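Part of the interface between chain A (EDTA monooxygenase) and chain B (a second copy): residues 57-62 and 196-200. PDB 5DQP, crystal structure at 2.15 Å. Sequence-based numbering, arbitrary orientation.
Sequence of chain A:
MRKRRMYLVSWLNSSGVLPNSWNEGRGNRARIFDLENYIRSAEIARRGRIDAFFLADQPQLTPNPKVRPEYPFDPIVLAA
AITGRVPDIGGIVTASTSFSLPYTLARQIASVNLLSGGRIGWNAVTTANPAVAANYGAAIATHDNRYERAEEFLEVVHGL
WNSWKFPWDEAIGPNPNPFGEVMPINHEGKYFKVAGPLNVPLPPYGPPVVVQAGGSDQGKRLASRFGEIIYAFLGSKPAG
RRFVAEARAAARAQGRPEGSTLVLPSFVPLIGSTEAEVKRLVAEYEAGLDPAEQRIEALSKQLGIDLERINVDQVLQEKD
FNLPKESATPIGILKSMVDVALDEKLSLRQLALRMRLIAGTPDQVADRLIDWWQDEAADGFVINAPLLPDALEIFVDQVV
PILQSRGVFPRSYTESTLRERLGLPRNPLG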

# COMPACT_ATOMS: atom_id res chain seq x y z
N ASP A 57 6.57 -2.52 -10.69
CA ASP A 57 5.21 -3.03 -10.62
C ASP A 57 4.48 -2.87 -11.95
O ASP A 57 4.69 -1.90 -12.68
N GLN A 58 3.62 -3.84 -12.25
CA GLN A 58 2.59 -3.72 -13.27
C GLN A 58 1.39 -4.44 -12.67
O GLN A 58 1.55 -5.54 -12.12
N PRO A 59 0.21 -3.85 -12.72
CA PRO A 59 -1.01 -4.57 -12.26
C PRO A 59 -1.54 -5.52 -13.33
O PRO A 59 -2.56 -5.28 -13.98
N GLN A 60 -0.81 -6.62 -13.54
CA GLN A 60 -1.25 -7.78 -14.31
C GLN A 60 -0.47 -9.00 -13.83
O GLN A 60 0.60 -8.88 -13.23
N LEU A 61 -1.04 -10.18 -14.09
CA LEU A 61 -0.37 -11.46 -13.92
C LEU A 61 0.04 -12.04 -15.27
O LEU A 61 -0.80 -12.15 -16.18
N THR A 62 1.30 -12.45 -15.40
CA THR A 62 1.74 -13.18 -16.59
C THR A 62 2.10 -14.60 -16.19
O THR A 62 3.23 -14.85 -15.73
N GLY B 196 -9.04 -9.31 -15.51
CA GLY B 196 -8.32 -10.17 -14.59
C GLY B 196 -7.41 -11.01 -15.45
O GLY B 196 -7.33 -10.78 -16.64
N PRO B 197 -6.72 -12.00 -14.88
CA PRO B 197 -6.72 -12.39 -13.46
C PRO B 197 -5.98 -11.37 -12.54
O PRO B 197 -5.29 -10.49 -13.02
N LEU B 198 -6.22 -11.48 -11.23
CA LEU B 198 -5.49 -10.74 -10.21
C LEU B 198 -4.07 -11.28 -10.07
O LEU B 198 -3.81 -12.46 -10.29
N ASN B 199 -3.13 -10.41 -9.71
CA ASN B 199 -1.76 -10.86 -9.57
C ASN B 199 -1.38 -11.08 -8.12
O ASN B 199 -0.21 -10.98 -7.75
N VAL B 200 -2.37 -11.41 -7.29
CA VAL B 200 -2.14 -11.88 -5.93
C VAL B 200 -2.89 -13.21 -5.79
O VAL B 200 -4.08 -13.28 -6.13

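Packing of two loop segments, residues 57-62 of chain A and 196-200 of chain B, across the dimer of EDTA monooxygenase; together they bury 239 Å². Gly196(B) opens the chain B stretch without touching chain A, and its phi of 73° is of a kind that favours glycine. A cis peptide bond leads into Pro197(B), which, C-gamma endo, has its CA-to-CB bond sideways to chain A and places CG 4.2 Å from CB of Leu61(A), an apolar contact. The carbonyl of Pro197(B) is joined to chain A by water 1, which donates to Pro197(B) O at 3.0 Å and accepts from Leu61(A) N at 2.8 Å, so the water bridges Leu61(A) N and Pro197(B) O, which at 4.4 Å are too far apart to bond directly. Leu198(B) (chi1 t, chi2 p) points away and contributes backbone instead: its O lies 3.7 Å from CD2 of Leu61(A). Leu61(A), also t then p, points toward chain B and thus meets three consecutive residues, the last being Asn199(B), with the two CB atoms 3.9 Å apart. Asn199(B) points toward chain A in the p rotamer (chi1 54°, chi2 -1°) and has the largest covered area of either stretch. Its ND2 donates to Gln60(A) O at 3.1 Å, the one direct hydrogen bond across the contact. The same ND2 is equally near Gln58(A) O, 3.1 Å, but the angle is too poor for a second bond; it also sits 3.7 Å from CA of Pro59(A). The CA-to-CB bond of Gln60(A) points away from chain B, and its side chain (chi1 p, chi2 p) bonds within its own stretch: NE2 donates to Gln58(A) OE1 at 2.8 Å, while OE1 accepts from Thr62(A) OG1 at 2.7 Å. Val200(B), chi1 t, points away and ends the stretch without contact.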

# COMPACT_ATOMS: atom_id res chain seq x y z
CB ASP A 57 4.39 -2.33 -9.53
CG ASP A 57 3.00 -2.93 -9.39
OD1 ASP A 57 2.93 -4.17 -9.27
OD2 ASP A 57 1.99 -2.17 -9.42
CB GLN A 58 2.97 -4.35 -14.60
CG GLN A 58 3.90 -3.47 -15.41
CD GLN A 58 4.24 -4.11 -16.73
OE1 GLN A 58 3.67 -5.14 -17.09
NE2 GLN A 58 5.17 -3.51 -17.46
CB PRO A 59 -1.98 -3.43 -11.93
CG PRO A 59 -1.22 -2.11 -12.26
CD PRO A 59 -0.06 -2.46 -13.11
CB GLN A 60 -1.04 -7.57 -15.81
CG GLN A 60 0.33 -7.03 -16.19
CD GLN A 60 1.40 -8.09 -16.35
OE1 GLN A 60 1.12 -9.29 -16.32
NE2 GLN A 60 2.64 -7.65 -16.53
CB LEU A 61 -1.26 -12.46 -13.19
CG LEU A 61 -0.66 -13.86 -13.04
CD1 LEU A 61 0.65 -13.80 -12.28
CD2 LEU A 61 -1.65 -14.75 -12.30
CB THR A 62 2.93 -12.49 -17.26
OG1 THR A 62 2.57 -11.15 -17.60
CG2 THR A 62 3.29 -13.24 -18.54
CB PRO B 197 -5.99 -13.73 -13.48
CG PRO B 197 -5.05 -13.62 -14.68
CD PRO B 197 -5.85 -12.85 -15.71
CB LEU B 198 -6.18 -10.85 -8.86
CG LEU B 198 -5.86 -9.78 -7.81
CD1 LEU B 198 -6.34 -8.42 -8.27
CD2 LEU B 198 -6.54 -10.17 -6.51
CB ASN B 199 -0.79 -9.92 -10.30
CG ASN B 199 -0.92 -8.48 -9.89
OD1 ASN B 199 -1.75 -8.12 -9.06
ND2 ASN B 199 -0.06 -7.63 -10.49
CB VAL B 200 -2.60 -10.85 -4.88
CG1 VAL B 200 -2.17 -11.32 -3.52
CG2 VAL B 200 -2.02 -9.50 -5.18
O HOH W 1 -3.54 -9.81 -15.31